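Long-range contacts in Pcza361.24 (Amycolatopsis orientalis, PDB 3G2M), which probably transfers a methyl group from S-adenosyl-L-methionine to a nitrogen of glycopeptide antibiotics during their biosynthesis: residues S198-R203 against R220-E225; L190-A195 against L252-V257. All coordinates share one frame; numbering follows the deposited sequence.

Both contacts belong to the excursion the chain makes between strand 184-191 and helix 254-263. Contact 2 brings its two ends together, buried about 12 Å from the centre of the chain; contact 1 pairs two pieces of the excursion itself, at the surface about 24 Å from that centre. Their centres are about 12 Å apart and they touch: Ala224 O lies 3.0 Å from Ala253 N, probably a hydrogen bond, and Pro223 CG packs on Ala195 O at 3.3 Å. Both reach the second subunit. Contact 2 is nearer the cofactor site, with no ligand modelled: the side chain of Leu190 is about 9 Å from that of Ser157, a residue that binds S-adenosyl-L-methionine, whereas contact 1 lies away.

Contact 1: residues S198-R203 against R220-E225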
loop_
_atom_site.group_PDB
_atom_site.type_symbol
_atom_site.label_atom_id
_atom_site.label_comp_id
_atom_site.label_asym_id
_atom_site.label_seq_id
_atom_site.Cartn_x
_atom_site.Cartn_y
_atom_site.Cartn_z
ATOM N N SER A 198 -0.518 -0.368 -18.011
ATOM C CA SER A 198 -1.742 -0.409 -18.820
ATOM C C SER A 198 -2.703 0.741 -18.539
ATOM O O SER A 198 -2.824 1.198 -17.402
ATOM C CB SER A 198 -2.475 -1.735 -18.602
ATOM O OG SER A 198 -1.681 -2.828 -19.019
ATOM N N GLU A 199 -3.388 1.203 -19.586
ATOM C CA GLU A 199 -4.488 2.157 -19.429
ATOM C C GLU A 199 -5.663 1.472 -18.738
ATOM O O GLU A 199 -6.110 0.418 -19.189
ATOM C CB GLU A 199 -4.924 2.734 -20.781
ATOM C CG GLU A 199 -4.158 3.984 -21.204
ATOM C CD GLU A 199 -4.516 5.210 -20.371
ATOM O OE1 GLU A 199 -5.722 5.524 -20.246
ATOM O OE2 GLU A 199 -3.587 5.861 -19.847
ATOM N N PRO A 200 -6.138 2.050 -17.620
ATOM C CA PRO A 200 -7.273 1.491 -16.879
ATOM C C PRO A 200 -8.534 1.369 -17.732
ATOM O O PRO A 200 -8.819 2.252 -18.548
ATOM C CB PRO A 200 -7.491 2.497 -15.738
ATOM C CG PRO A 200 -6.735 3.717 -16.125
ATOM C CD PRO A 200 -5.601 3.259 -16.972
ATOM N N LEU A 201 -9.267 0.272 -17.544
ATOM C CA LEU A 201 -10.489 0.006 -18.301
ATOM C C LEU A 201 -11.651 0.862 -17.801
ATOM O O LEU A 201 -12.115 0.696 -16.670
ATOM C CB LEU A 201 -10.867 -1.486 -18.244
ATOM C CG LEU A 201 -10.003 -2.585 -18.891
ATOM C CD1 LEU A 201 -9.497 -2.192 -20.280
ATOM C CD2 LEU A 201 -8.843 -3.001 -17.983
ATOM N N GLU A 202 -12.114 1.776 -18.650
ATOM C CA GLU A 202 -13.210 2.668 -18.296
ATOM C C GLU A 202 -14.569 2.015 -18.559
ATOM O O GLU A 202 -14.844 1.555 -19.671
ATOM C CB GLU A 202 -13.089 3.995 -19.053
ATOM C CG GLU A 202 -14.051 5.080 -18.572
ATOM C CD GLU A 202 -13.949 6.362 -19.377
ATOM O OE1 GLU A 202 -12.835 6.918 -19.492
ATOM O OE2 GLU A 202 -14.992 6.822 -19.887
ATOM N N ARG A 203 -15.406 1.975 -17.524
ATOM C CA ARG A 203 -16.764 1.447 -17.640
ATOM C C ARG A 203 -17.796 2.554 -17.441
ATOM O O ARG A 203 -17.453 3.682 -17.081
ATOM C CB ARG A 203 -16.988 0.323 -16.637
ATOM N N ARG A 220 -13.186 4.786 -13.542
ATOM C CA ARG A 220 -11.886 4.150 -13.730
ATOM C C ARG A 220 -11.397 3.576 -12.408
ATOM O O ARG A 220 -11.734 4.088 -11.337
ATOM C CB ARG A 220 -10.850 5.151 -14.252
ATOM C CG ARG A 220 -11.129 5.698 -15.642
ATOM C CD ARG A 220 -10.327 6.966 -15.886
ATOM N NE ARG A 220 -8.956 6.697 -16.306
ATOM C CZ ARG A 220 -7.900 7.435 -15.967
ATOM N NH1 ARG A 220 -8.036 8.487 -15.174
ATOM N NH2 ARG A 220 -6.696 7.106 -16.412
ATOM N N HIS A 221 -10.623 2.498 -12.494
ATOM C CA HIS A 221 -9.904 1.965 -11.344
ATOM C C HIS A 221 -8.421 2.124 -11.618
ATOM O O HIS A 221 -7.886 1.510 -12.541
ATOM C CB HIS A 221 -10.262 0.500 -11.105
ATOM C CG HIS A 221 -11.629 0.300 -10.527
ATOM N ND1 HIS A 221 -12.016 -0.875 -9.923
ATOM C CD2 HIS A 221 -12.696 1.132 -10.447
ATOM C CE1 HIS A 221 -13.265 -0.764 -9.509
ATOM N NE2 HIS A 221 -13.698 0.445 -9.810
ATOM N N LEU A 222 -7.773 2.981 -10.834
ATOM C CA LEU A 222 -6.366 3.298 -11.046
ATOM C C LEU A 222 -5.498 2.426 -10.148
ATOM O O LEU A 222 -5.845 2.201 -8.986
ATOM C CB LEU A 222 -6.092 4.788 -10.783
ATOM C CG LEU A 222 -7.061 5.860 -11.325
ATOM C CD1 LEU A 222 -6.626 7.244 -10.879
ATOM C CD2 LEU A 222 -7.200 5.821 -12.847
ATOM N N PRO A 223 -4.364 1.927 -10.684
ATOM C CA PRO A 223 -3.459 1.170 -9.825
ATOM C C PRO A 223 -2.834 2.106 -8.797
ATOM O O PRO A 223 -2.549 3.265 -9.109
ATOM C CB PRO A 223 -2.385 0.653 -10.792
ATOM C CG PRO A 223 -2.924 0.904 -12.178
ATOM C CD PRO A 223 -3.861 2.048 -12.063
ATOM N N ALA A 224 -2.665 1.630 -7.571
ATOM C CA ALA A 224 -1.994 2.434 -6.555
ATOM C C ALA A 224 -0.856 1.640 -5.909
ATOM O O ALA A 224 0.295 2.086 -5.881
ATOM C CB ALA A 224 -2.983 2.915 -5.522
ATOM N N GLU A 225 -1.179 0.453 -5.404
ATOM C CA GLU A 225 -0.164 -0.399 -4.789
ATOM C C GLU A 225 -0.443 -1.867 -5.056
ATOM O O GLU A 225 -1.590 -2.320 -4.973
ATOM C CB GLU A 225 -0.074 -0.132 -3.276
ATOM C CG GLU A 225 1.078 -0.861 -2.547
ATOM C CD GLU A 225 1.250 -0.411 -1.092
ATOM O OE1 GLU A 225 1.683 -1.238 -0.268
ATOM O OE2 GLU A 225 0.955 0.760 -0.762
HETATM O O HOH W 1 -10.530 1.071 -14.801
#
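The loop 198-203 passes strand residues 220-225 in the opposite direction, with Glu202 CA 5.0 Å from Arg220 CA and Pro200 CA 6.1 Å from His221 CA. No direct hydrogen bond joins the two backbones; a water does so instead, donating to Leu201 O at 2.5 Å and accepting from His221 N. Pro200 fills the middle. Its CB rests 3.4 Å from His221 O, while its CG reaches Leu222 CD2 and, obliquely, the Arg220 guanidinium, where NH2 is 3.4 Å from that CG. Strand 219-234 also takes part in the dimer interface: it pairs antiparallel with a strand of the second subunit, so the sheet continues across. Arg220 faces that partner as well, its NH1 forming a salt bridge with Glu229 of the second subunit. A bend at chi3 (83°) turns the guanidinium forward alongside its own strand, where Leu222 CD2 sits 3.5 Å above its plane and over its centre. Glu199 OE1 comes within 4.3 Å of Arg220 NH2, too far for a salt bridge though the charges may still attract. Glu202 touches the same arginine through its aliphatic part, its CG 4.2 Å from Arg220 CG, and packs on His33 of the second subunit.

Contact 2: residues L190-A195 against L252-V257; sequences LAMSEA and LAPDQV
Leu190, at the end of strand 184-191, drives its branched tip into the first turn of helix 254-263. CD1 settles 3.7 Å from Val257 CB and 3.8 Å from Pro254 CA, and CD2 meets Val257 CG2, so the leucine and the valine reach toward each other tip to tip. Chi1 (-59°) sets CG anti to the carbonyl carbon, and chi2 (164°) then carries both methyls onto the helix. Val287 on strand 284-290 packs against the same leucine. At Ala191 the backbone takes over: its O approaches Leu252 O to 3.5 Å, two acceptors that cannot bond each other. A water settles the matter by donating to both, at 3.0 Å to Ala191 O and 2.6 Å to Leu252 O. The Pro254 ring slides in beside that Ala191 carbonyl, with CD 3.7 Å from the O. Met192, a selenomethionine in this crystal, lays its CB 3.8 Å from Pro254 CG, the side chain crossing the ring at about a right angle. Its CG is anti to the backbone N (chi1 179°), and beyond it the chain leads off, away from the helix. Ser193 ends the loop as the N-cap of helix 194-197, its OG hydrogen-bonded to Ala196 N and also to Glu226 OE1 on strand 219-234. On the other segment Ala253 holds the equivalent N-cap position, its O accepting weak bonds from Gln256 N and Val257 N. The seven-stranded sheet, with strand order 3-2-1-4-5-7-6 and strand 284-290 antiparallel to its neighbours, is that of class I S-adenosyl-L-methionine-dependent methyltransferases; here the end of its fifth strand packs against the helix leading to the sixth, where the inserted chain segment rejoins the Rossmann-like core.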
loop_
_atom_site.group_PDB
_atom_site.type_symbol
_atom_site.label_atom_id
_atom_site.label_comp_id
_atom_site.label_asym_id
_atom_site.label_seq_id
_atom_site.Cartn_x
_atom_site.Cartn_y
_atom_site.Cartn_z
ATOM N N LEU A 190 11.199 4.419 -10.418
ATOM C CA LEU A 190 10.071 3.663 -9.878
ATOM C C LEU A 190 9.752 2.515 -10.811
ATOM O O LEU A 190 9.464 2.744 -11.986
ATOM C CB LEU A 190 8.822 4.552 -9.743
ATOM C CG LEU A 190 8.920 5.808 -8.855
ATOM C CD1 LEU A 190 7.769 6.769 -9.117
ATOM C CD2 LEU A 190 8.989 5.442 -7.388
ATOM N N ALA A 191 9.793 1.295 -10.284
ATOM C CA ALA A 191 9.399 0.107 -11.043
ATOM C C ALA A 191 7.925 0.186 -11.448
ATOM O O ALA A 191 7.081 0.624 -10.658
ATOM C CB ALA A 191 9.669 -1.149 -10.240
HETATM N N MSE A 192 7.636 -0.246 -12.677
HETATM C CA MSE A 192 6.314 -0.117 -13.289
HETATM C C MSE A 192 5.825 -1.491 -13.740
HETATM O O MSE A 192 6.347 -2.061 -14.700
HETATM C CB MSE A 192 6.355 0.866 -14.478
HETATM C CG MSE A 192 5.016 1.069 -15.231
HETATM SE SE MSE A 192 5.129 2.284 -16.798
HETATM C CE MSE A 192 6.295 1.205 -17.916
ATOM N N SER A 193 4.822 -2.013 -13.035
ATOM C CA SER A 193 4.237 -3.319 -13.345
ATOM C C SER A 193 3.406 -3.255 -14.617
ATOM O O SER A 193 3.113 -2.167 -15.121
ATOM C CB SER A 193 3.339 -3.778 -12.201
ATOM O OG SER A 193 2.173 -2.977 -12.140
ATOM N N GLU A 194 3.010 -4.422 -15.122
ATOM C CA GLU A 194 2.109 -4.482 -16.271
ATOM C C GLU A 194 0.793 -3.751 -15.983
ATOM O O GLU A 194 0.326 -2.981 -16.817
ATOM C CB GLU A 194 1.851 -5.928 -16.707
ATOM C CG GLU A 194 1.283 -6.036 -18.118
ATOM C CD GLU A 194 0.932 -7.459 -18.533
ATOM O OE1 GLU A 194 1.492 -8.426 -17.962
ATOM O OE2 GLU A 194 0.088 -7.607 -19.445
ATOM N N ALA A 195 0.219 -3.972 -14.796
ATOM C CA ALA A 195 -1.027 -3.306 -14.391
ATOM C C ALA A 195 -0.867 -1.799 -14.263
ATOM O O ALA A 195 -1.783 -1.048 -14.595
ATOM C CB ALA A 195 -1.563 -3.893 -13.084
ATOM N N LEU A 252 4.668 0.055 -5.619
ATOM C CA LEU A 252 3.804 1.185 -5.880
ATOM C C LEU A 252 3.750 1.465 -7.378
ATOM O O LEU A 252 4.763 1.338 -8.095
ATOM C CB LEU A 252 4.302 2.428 -5.129
ATOM C CG LEU A 252 4.301 2.386 -3.598
ATOM C CD1 LEU A 252 5.379 3.310 -3.029
ATOM C CD2 LEU A 252 2.927 2.738 -3.054
ATOM N N ALA A 253 2.568 1.843 -7.848
ATOM C CA ALA A 253 2.418 2.349 -9.205
ATOM C C ALA A 253 3.135 3.698 -9.289
ATOM O O ALA A 253 2.990 4.517 -8.385
ATOM C CB ALA A 253 0.925 2.499 -9.543
ATOM N N PRO A 254 3.948 3.928 -10.351
ATOM C CA PRO A 254 4.588 5.244 -10.518
ATOM C C PRO A 254 3.618 6.425 -10.410
ATOM O O PRO A 254 3.958 7.443 -9.806
ATOM C CB PRO A 254 5.196 5.161 -11.930
ATOM C CG PRO A 254 5.498 3.691 -12.088
ATOM C CD PRO A 254 4.349 2.986 -11.415
ATOM N N ASP A 255 2.412 6.284 -10.964
ATOM C CA ASP A 255 1.413 7.362 -10.915
ATOM C C ASP A 255 0.935 7.658 -9.487
ATOM O O ASP A 255 0.577 8.798 -9.180
ATOM C CB ASP A 255 0.213 7.065 -11.832
ATOM C CG ASP A 255 0.550 7.209 -13.324
ATOM O OD1 ASP A 255 1.528 7.905 -13.671
ATOM O OD2 ASP A 255 -0.168 6.615 -14.155
ATOM N N GLN A 256 0.937 6.641 -8.624
ATOM C CA GLN A 256 0.606 6.821 -7.200
ATOM C C GLN A 256 1.661 7.679 -6.475
ATOM O O GLN A 256 1.315 8.597 -5.730
ATOM C CB GLN A 256 0.428 5.465 -6.488
ATOM C CG GLN A 256 0.317 5.545 -4.941
ATOM C CD GLN A 256 -0.959 6.237 -4.463
ATOM O OE1 GLN A 256 -1.980 6.218 -5.141
ATOM N NE2 GLN A 256 -0.901 6.838 -3.282
ATOM N N VAL A 257 2.937 7.375 -6.694
ATOM C CA VAL A 257 4.030 8.184 -6.127
ATOM C C VAL A 257 3.976 9.617 -6.667
ATOM O O VAL A 257 4.182 10.572 -5.918
ATOM C CB VAL A 257 5.426 7.555 -6.387
ATOM C CG1 VAL A 257 6.564 8.479 -5.892
ATOM C CG2 VAL A 257 5.529 6.183 -5.732
HETATM O O HOH W 2 7.374 1.490 -7.814
#